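PDB 2RET: EpsJ from Vibrio vulnificus, which is a pseudopilin of the type 2 secretion system that forms a complex with EpsI and is probably a minor component of the pseudopilus. Local coordinates for residues E95-V100 against T116-D121; D121-N126 against E152-D157. All coordinates share one frame; numbering follows the deposited sequence.

Interaction 1: residues E95-V100 against T116-D121; sequences ERLERV and TPLLSD
Residues 96-100 and 116-119 run antiparallel as the two arms of a beta hairpin, their short axes 4.6 Å apart at closest and strongly twisted at 136°. Arg99 and Thr116 form a regular hydrogen-bonded pair, with Thr116 N to Arg99 O at 2.7 Å and the carbonyl met nearly along its axis. One step on, Glu98 faces Pro117 in a non-hydrogen-bonded pair, where the proline lacks an N-H to give. The register then slips by one residue: Leu118 and Leu119 both face Leu97, a classic beta bulge. Leu97 O takes two donors, Leu118 N at 2.9 Å and Leu119 N at 3.2 Å, while Leu97 N closes the ladder on Leu119 O. With its CB turned toward 96-100, Leu118 CB lies 3.6 Å from the same Leu97 O that accepts both N-H groups; alongside, Leu97 CB meets Leu119 CB at 4.2 Å.

Beside Glu98, Arg96 bends at chi3 (-44°) and forms a salt bridge in which NE and NH2 both grip Glu98 OE2, NE at 3.2 Å. OE2 lies at the guanidinium edge, though the donors stand above the carboxylate plane; Glu98 OE1 pairs with Arg91. A water donates to both Glu95 OE1 and Asp121 OD1, which would ease the repulsion of two carboxylates. The bulge thus lets one carbonyl, Leu97 O, serve two successive N-H groups while both leucines touch helix 10-32, and Glu98 is held between Arg96 and Arg91.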
ATOM      1  N   GLU B  95      -2.225  26.273  32.881  1.00 19.37           N
ATOM      2  CA  GLU B  95      -0.914  26.398  32.265  1.00 19.38           C
ATOM      3  C   GLU B  95      -0.194  25.057  32.067  1.00 19.23           C
ATOM      4  O   GLU B  95       1.027  24.992  32.066  1.00 19.63           O
ATOM      5  CB  GLU B  95      -0.086  27.420  33.054  1.00 19.66           C
ATOM      6  CG  GLU B  95      -0.646  28.826  32.860  1.00 20.67           C
ATOM      7  CD  GLU B  95       0.092  29.908  33.638  1.00 24.54           C
ATOM      8  OE1 GLU B  95       0.816  29.576  34.622  1.00 25.41           O
ATOM      9  OE2 GLU B  95      -0.081  31.100  33.263  1.00 23.26           O
ATOM     10  N   ARG B  96      -0.975  23.997  31.911  1.00 18.90           N
ATOM     11  CA  ARG B  96      -0.476  22.700  31.506  1.00 19.68           C
ATOM     12  C   ARG B  96      -1.042  22.333  30.127  1.00 18.45           C
ATOM     13  O   ARG B  96      -2.257  22.378  29.916  1.00 18.44           O
ATOM     14  CB  ARG B  96      -0.945  21.602  32.457  1.00 20.41           C
ATOM     15  CG  ARG B  96      -0.103  21.333  33.648  1.00 22.98           C
ATOM     16  CD  ARG B  96      -0.601  20.015  34.299  1.00 28.81           C
ATOM     17  NE  ARG B  96      -2.075  19.953  34.369  1.00 31.63           N
ATOM     18  CZ  ARG B  96      -2.819  20.407  35.388  1.00 32.48           C
ATOM     19  NH1 ARG B  96      -2.263  20.936  36.475  1.00 34.17           N
ATOM     20  NH2 ARG B  96      -4.138  20.318  35.334  1.00 32.49           N
ATOM     21  N   LEU B  97      -0.164  21.943  29.211  1.00 16.97           N
ATOM     22  CA  LEU B  97      -0.600  21.249  28.019  1.00 17.10           C
ATOM     23  C   LEU B  97      -0.947  19.795  28.415  1.00 16.87           C
ATOM     24  O   LEU B  97      -0.171  19.099  29.062  1.00 16.58           O
ATOM     25  CB  LEU B  97       0.461  21.317  26.882  1.00 16.95           C
ATOM     26  CG  LEU B  97      -0.009  20.783  25.521  1.00 15.56           C
ATOM     27  CD1 LEU B  97      -0.975  21.770  24.886  1.00 14.67           C
ATOM     28  CD2 LEU B  97       1.183  20.499  24.607  1.00 14.11           C
ATOM     29  N   GLU B  98      -2.155  19.388  28.050  1.00 16.67           N
ATOM     30  CA  GLU B  98      -2.669  18.062  28.278  1.00 16.19           C
ATOM     31  C   GLU B  98      -3.060  17.473  26.954  1.00 16.60           C
ATOM     32  O   GLU B  98      -3.539  18.188  26.109  1.00 16.17           O
ATOM     33  CB  GLU B  98      -3.907  18.144  29.170  1.00 16.07           C
ATOM     34  CG  GLU B  98      -3.532  18.607  30.569  1.00 16.70           C
ATOM     35  CD  GLU B  98      -4.623  18.433  31.566  1.00 16.84           C
ATOM     36  OE1 GLU B  98      -5.818  18.388  31.209  1.00 15.33           O
ATOM     37  OE2 GLU B  98      -4.266  18.338  32.743  1.00 22.57           O
ATOM     38  N   ARG B  99      -2.822  16.172  26.789  1.00 17.58           N
ATOM     39  CA  ARG B  99      -3.221  15.409  25.611  1.00 18.44           C
ATOM     40  C   ARG B  99      -4.312  14.446  26.031  1.00 18.61           C
ATOM     41  O   ARG B  99      -4.209  13.804  27.067  1.00 18.56           O
ATOM     42  CB  ARG B  99      -2.038  14.629  25.039  1.00 18.57           C
ATOM     43  CG  ARG B  99      -2.388  13.795  23.756  1.00 21.13           C
ATOM     44  CD  ARG B  99      -1.986  12.376  23.961  1.00 24.12           C
ATOM     45  NE  ARG B  99      -1.941  11.634  22.728  1.00 27.12           N
ATOM     46  CZ  ARG B  99      -1.753  10.326  22.644  1.00 24.35           C
ATOM     47  NH1 ARG B  99      -1.583   9.586  23.718  1.00 27.14           N
ATOM     48  NH2 ARG B  99      -1.750   9.758  21.456  1.00 27.32           N
ATOM     49  N   VAL B 100      -5.385  14.414  25.250  1.00 18.46           N
ATOM     50  CA  VAL B 100      -6.531  13.592  25.543  1.00 19.02           C
ATOM     51  C   VAL B 100      -6.671  12.579  24.431  1.00 17.84           C
ATOM     52  O   VAL B 100      -6.461  12.895  23.293  1.00 18.71           O
ATOM     53  CB  VAL B 100      -7.848  14.387  25.654  1.00 19.12           C
ATOM     54  CG1 VAL B 100      -8.961  13.460  26.190  1.00 18.99           C
ATOM     55  CG2 VAL B 100      -7.685  15.677  26.542  1.00 19.51           C
ATOM     56  N   THR B 116      -3.310  12.883  29.469  1.00 16.34           N
ATOM     57  CA  THR B 116      -1.912  12.914  29.782  1.00 18.46           C
ATOM     58  C   THR B 116      -1.444  14.350  30.003  1.00 19.70           C
ATOM     59  O   THR B 116      -1.433  15.143  29.051  1.00 19.78           O
ATOM     60  CB  THR B 116      -1.113  12.298  28.648  1.00 19.32           C
ATOM     61  OG1 THR B 116      -1.567  10.962  28.465  1.00 20.40           O
ATOM     62  CG2 THR B 116       0.406  12.280  28.964  1.00 20.97           C
ATOM     63  N   PRO B 117      -1.018  14.677  31.249  1.00 20.41           N
ATOM     64  CA  PRO B 117      -0.248  15.922  31.479  1.00 20.73           C
ATOM     65  C   PRO B 117       1.082  15.889  30.751  1.00 20.48           C
ATOM     66  O   PRO B 117       2.018  15.237  31.206  1.00 22.15           O
ATOM     67  CB  PRO B 117      -0.014  15.958  32.992  1.00 20.74           C
ATOM     68  CG  PRO B 117      -0.607  14.722  33.551  1.00 20.95           C
ATOM     69  CD  PRO B 117      -1.197  13.878  32.477  1.00 20.58           C
ATOM     70  N   LEU B 118       1.179  16.609  29.642  1.00 19.90           N
ATOM     71  CA  LEU B 118       2.340  16.512  28.782  1.00 19.73           C
ATOM     72  C   LEU B 118       3.442  17.555  29.084  1.00 18.93           C
ATOM     73  O   LEU B 118       4.660  17.272  28.986  1.00 18.46           O
ATOM     74  CB  LEU B 118       1.857  16.645  27.338  1.00 20.13           C
ATOM     75  CG  LEU B 118       2.715  16.030  26.253  1.00 21.08           C
ATOM     76  CD1 LEU B 118       3.111  14.535  26.561  1.00 21.07           C
ATOM     77  CD2 LEU B 118       1.946  16.123  24.967  1.00 22.97           C
ATOM     78  N   LEU B 119       3.025  18.766  29.428  1.00 17.86           N
ATOM     79  CA  LEU B 119       3.974  19.860  29.562  1.00 17.41           C
ATOM     80  C   LEU B 119       3.426  20.990  30.435  1.00 16.23           C
ATOM     81  O   LEU B 119       2.435  21.616  30.116  1.00 14.76           O
ATOM     82  CB  LEU B 119       4.344  20.364  28.152  1.00 17.68           C
ATOM     83  CG  LEU B 119       5.562  21.222  27.883  1.00 17.70           C
ATOM     84  CD1 LEU B 119       6.834  20.485  28.178  1.00 15.70           C
ATOM     85  CD2 LEU B 119       5.480  21.644  26.400  1.00 16.68           C
ATOM     86  N   SER B 120       4.127  21.237  31.535  1.00 15.25           N
ATOM     87  CA  SER B 120       3.784  22.277  32.477  1.00 15.45           C
ATOM     88  C   SER B 120       4.290  23.625  31.977  1.00 14.37           C
ATOM     89  O   SER B 120       5.071  23.709  31.049  1.00 14.23           O
ATOM     90  CB  SER B 120       4.397  21.961  33.838  1.00 15.40           C
ATOM     91  OG  SER B 120       5.802  21.893  33.675  1.00 17.17           O
ATOM     92  N   ASP B 121       3.781  24.679  32.564  1.00 14.60           N
ATOM     93  CA  ASP B 121       4.148  26.042  32.184  1.00 15.57           C
ATOM     94  C   ASP B 121       4.031  26.330  30.682  1.00 15.24           C
ATOM     95  O   ASP B 121       4.970  26.844  30.047  1.00 15.15           O
ATOM     96  CB  ASP B 121       5.544  26.383  32.708  1.00 15.86           C
ATOM     97  CG  ASP B 121       5.571  26.603  34.221  1.00 17.84           C
ATOM     98  OD1 ASP B 121       4.504  26.717  34.881  1.00 18.09           O
ATOM     99  OD2 ASP B 121       6.690  26.675  34.748  1.00 21.67           O
TER
HETATM  100  O   HOH W   1       1.795  27.581  35.980  1.00 49.32           O
HETATM  101  O   HOH W   2      -3.523  10.836  26.907  1.00 26.20           O

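Interaction 2: residues D121-N126 against E152-D157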
ATOM      1  N   ASP B 121       3.781  24.679  32.564  1.00 14.60           N
ATOM      2  CA  ASP B 121       4.148  26.042  32.184  1.00 15.57           C
ATOM      3  C   ASP B 121       4.031  26.330  30.682  1.00 15.24           C
ATOM      4  O   ASP B 121       4.970  26.844  30.047  1.00 15.15           O
ATOM      5  CB  ASP B 121       5.544  26.383  32.708  1.00 15.86           C
ATOM      6  CG  ASP B 121       5.571  26.603  34.221  1.00 17.84           C
ATOM      7  OD1 ASP B 121       4.504  26.717  34.881  1.00 18.09           O
ATOM      8  OD2 ASP B 121       6.690  26.675  34.748  1.00 21.67           O
ATOM      9  N   VAL B 122       2.856  26.007  30.139  1.00 15.28           N
ATOM     10  CA  VAL B 122       2.498  26.335  28.757  1.00 15.20           C
ATOM     11  C   VAL B 122       1.367  27.331  28.863  1.00 16.15           C
ATOM     12  O   VAL B 122       0.346  27.026  29.414  1.00 16.99           O
ATOM     13  CB  VAL B 122       2.091  25.080  27.950  1.00 14.78           C
ATOM     14  CG1 VAL B 122       1.506  25.464  26.588  1.00 13.18           C
ATOM     15  CG2 VAL B 122       3.312  24.184  27.747  1.00 14.41           C
ATOM     16  N   GLU B 123       1.559  28.537  28.382  1.00 16.88           N
ATOM     17  CA  GLU B 123       0.539  29.553  28.521  1.00 18.17           C
ATOM     18  C   GLU B 123      -0.537  29.425  27.440  1.00 18.17           C
ATOM     19  O   GLU B 123      -1.742  29.591  27.711  1.00 19.26           O
ATOM     20  CB  GLU B 123       1.183  30.941  28.471  1.00 18.62           C
ATOM     21  CG  GLU B 123       2.020  31.264  29.729  1.00 21.25           C
ATOM     22  CD  GLU B 123       2.972  32.432  29.549  1.00 24.21           C
ATOM     23  OE1 GLU B 123       3.025  33.015  28.442  1.00 26.24           O
ATOM     24  OE2 GLU B 123       3.664  32.776  30.532  1.00 27.10           O
ATOM     25  N   GLU B 124      -0.105  29.103  26.226  1.00 17.53           N
ATOM     26  CA  GLU B 124      -0.961  29.209  25.054  1.00 17.18           C
ATOM     27  C   GLU B 124      -0.651  28.053  24.133  1.00 16.24           C
ATOM     28  O   GLU B 124       0.464  27.511  24.144  1.00 14.91           O
ATOM     29  CB  GLU B 124      -0.743  30.556  24.329  1.00 18.28           C
ATOM     30  CG  GLU B 124      -1.856  30.898  23.339  1.00 22.47           C
ATOM     31  CD  GLU B 124      -1.635  32.203  22.583  1.00 27.65           C
ATOM     32  OE1 GLU B 124      -1.164  33.201  23.199  1.00 28.74           O
ATOM     33  OE2 GLU B 124      -1.961  32.231  21.364  1.00 31.49           O
ATOM     34  N   LEU B 125      -1.710  27.662  23.427  1.00 15.05           N
ATOM     35  CA  LEU B 125      -1.726  26.800  22.294  1.00 14.55           C
ATOM     36  C   LEU B 125      -2.319  27.600  21.131  1.00 13.56           C
ATOM     37  O   LEU B 125      -3.415  28.071  21.228  1.00 12.76           O
ATOM     38  CB  LEU B 125      -2.611  25.568  22.596  1.00 14.93           C
ATOM     39  CG  LEU B 125      -2.934  24.620  21.425  1.00 15.72           C
ATOM     40  CD1 LEU B 125      -1.662  23.990  20.896  1.00 11.14           C
ATOM     41  CD2 LEU B 125      -3.987  23.547  21.800  1.00 15.03           C
ATOM     42  N   ASN B 126      -1.572  27.737  20.047  1.00 13.65           N
ATOM     43  CA  ASN B 126      -2.083  28.289  18.803  1.00 14.82           C
ATOM     44  C   ASN B 126      -1.767  27.414  17.573  1.00 14.26           C
ATOM     45  O   ASN B 126      -0.659  26.965  17.392  1.00 14.96           O
ATOM     46  CB  ASN B 126      -1.524  29.679  18.562  1.00 15.39           C
ATOM     47  CG  ASN B 126      -2.266  30.415  17.451  1.00 19.14           C
ATOM     48  OD1 ASN B 126      -3.509  30.507  17.442  1.00 20.91           O
ATOM     49  ND2 ASN B 126      -1.509  30.924  16.498  1.00 24.14           N
ATOM     50  N   GLU B 152       1.914  25.920  17.529  1.00 13.13           N
ATOM     51  CA  GLU B 152       2.749  26.778  18.342  1.00 13.98           C
ATOM     52  C   GLU B 152       2.379  26.751  19.832  1.00 13.48           C
ATOM     53  O   GLU B 152       1.248  26.913  20.192  1.00 13.48           O
ATOM     54  CB  GLU B 152       2.672  28.209  17.820  1.00 14.90           C
ATOM     55  CG  GLU B 152       3.606  29.162  18.556  1.00 17.46           C
ATOM     56  CD  GLU B 152       3.497  30.558  18.013  1.00 21.93           C
ATOM     57  OE1 GLU B 152       2.461  31.228  18.300  1.00 22.04           O
ATOM     58  OE2 GLU B 152       4.446  30.953  17.282  1.00 24.60           O
ATOM     59  N   LEU B 153       3.388  26.558  20.680  1.00 13.45           N
ATOM     60  CA  LEU B 153       3.270  26.624  22.141  1.00 12.80           C
ATOM     61  C   LEU B 153       4.026  27.837  22.648  1.00 11.99           C
ATOM     62  O   LEU B 153       5.091  28.150  22.159  1.00 12.34           O
ATOM     63  CB  LEU B 153       3.873  25.366  22.780  1.00 13.07           C
ATOM     64  CG  LEU B 153       3.328  24.026  22.259  1.00 13.26           C
ATOM     65  CD1 LEU B 153       4.083  22.869  22.871  1.00 13.27           C
ATOM     66  CD2 LEU B 153       1.863  23.949  22.597  1.00 10.35           C
ATOM     67  N   THR B 154       3.450  28.521  23.625  1.00 11.91           N
ATOM     68  CA  THR B 154       4.085  29.606  24.337  1.00 10.69           C
ATOM     69  C   THR B 154       4.393  29.041  25.733  1.00 11.39           C
ATOM     70  O   THR B 154       3.487  28.772  26.547  1.00  9.07           O
ATOM     71  CB  THR B 154       3.162  30.835  24.412  1.00 11.28           C
ATOM     72  OG1 THR B 154       2.774  31.206  23.081  1.00  8.75           O
ATOM     73  CG2 THR B 154       3.854  32.078  25.181  1.00  8.98           C
ATOM     74  N   LEU B 155       5.691  28.819  25.952  1.00 12.22           N
ATOM     75  CA  LEU B 155       6.220  28.387  27.215  1.00 13.08           C
ATOM     76  C   LEU B 155       6.621  29.601  28.071  1.00 13.31           C
ATOM     77  O   LEU B 155       7.123  30.601  27.571  1.00 14.04           O
ATOM     78  CB  LEU B 155       7.419  27.461  27.018  1.00 13.14           C
ATOM     79  CG  LEU B 155       7.353  26.245  26.087  1.00 14.28           C
ATOM     80  CD1 LEU B 155       8.454  25.219  26.448  1.00 12.74           C
ATOM     81  CD2 LEU B 155       5.977  25.613  26.045  1.00 16.73           C
ATOM     82  N   LYS B 156       6.388  29.482  29.368  1.00 13.41           N
ATOM     83  CA  LYS B 156       6.725  30.496  30.345  1.00 14.09           C
ATOM     84  C   LYS B 156       8.208  30.854  30.338  1.00 13.26           C
ATOM     85  O   LYS B 156       8.587  32.012  30.454  1.00 11.73           O
ATOM     86  CB  LYS B 156       6.341  29.998  31.744  1.00 14.74           C
ATOM     87  CG  LYS B 156       4.843  30.114  32.066  1.00 17.71           C
ATOM     88  CD  LYS B 156       4.620  30.708  33.507  1.00 20.48           C
ATOM     89  CE  LYS B 156       3.389  31.653  33.607  1.00 21.76           C
ATOM     90  NZ  LYS B 156       3.397  32.508  34.901  1.00 24.12           N
ATOM     91  N   ASP B 157       9.020  29.823  30.199  1.00 13.06           N
ATOM     92  CA  ASP B 157      10.465  29.942  30.220  1.00 13.04           C
ATOM     93  C   ASP B 157      11.045  30.170  28.808  1.00 13.11           C
ATOM     94  O   ASP B 157      11.760  31.125  28.568  1.00 13.74           O
ATOM     95  CB  ASP B 157      11.107  28.734  30.921  1.00 12.38           C
ATOM     96  CG  ASP B 157      10.495  27.382  30.522  1.00 13.74           C
ATOM     97  OD1 ASP B 157       9.584  27.293  29.669  1.00 15.16           O
ATOM     98  OD2 ASP B 157      10.921  26.361  31.103  1.00 17.90           O
TER
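Strand 122-126 lies against strand 152-155 at 158°, closer to strictly antiparallel than strands 96-100 and 116-119. Asn126 and Glu152 exchange two backbone bonds, the one from Asn126 N to Glu152 O (2.9 Å) almost perfectly straight. Farther along, Glu123 and Glu124 both lie opposite Thr154, where the register slips by one: Glu123 N reaches Thr154 O at 2.7 Å, nearly along the carbonyl axis, and Thr154 N bonds to Glu124 O. Lys156 N adds a bond to Asp121 O from above its carbonyl plane.

The apolar face is built of interlocking branches. Val122 and Leu155 lie side by side, pointing the same way, and Val122 CG2 presses on Leu155 CD2 at 3.5 Å, tighter than ordinary van der Waals contact. Leu153 has CG anti to its carbonyl carbon (chi1 -54°), and its CD2 sits in the angle formed by Leu125 CD1 at 3.9 Å and Val122 CG1 at 4.3 Å. From helix 10-32, Met28 touches Leu153 and Arg17 touches Leu155; Val122 meets Leu97, and Leu125 meets Trp54.

On the opposite face, Thr154 rests its CB and OG1 against Glu124 CB. Toward the end of the ladder, Thr154 CG2 meets Glu123 OE1 at 3.5 Å. Here Lys156 arches across Glu123 at about a right angle, bent at chi2 and chi3, so that its CG and CE both lie 3.3 Å from Glu123 OE2. Lys156 NZ stays 4.4 Å from Glu123 OE2 and makes a long, weak ion pair with Glu95.

Close-fitting aliphatic branches thus fill one face, whereas at the strand end the Glu123-Lys156 attraction is probably modest, its charges near each other without forming a salt bridge.

Asp121 belongs to both contacts: the chain leaves the six-stranded sheet of interaction 1 after 114-119 and enters the four-stranded sheet of interaction 2 at 122. Their centres are 10 Å apart. Glu95 O lies 2.8 Å from Val122 N, a probable hydrogen bond that ties the turn before strand 96-102 to the start of the next strand. Leu119 CD2 touches Leu153 CD1 and Leu155 CD2, both at 4.0 Å, and Leu97 packs on Leu153. Leu119, Leu153 and Leu155 meet between the sheets and touch helix 10-32, an arrangement of helix and both sheets consistent with the pilin-like fold.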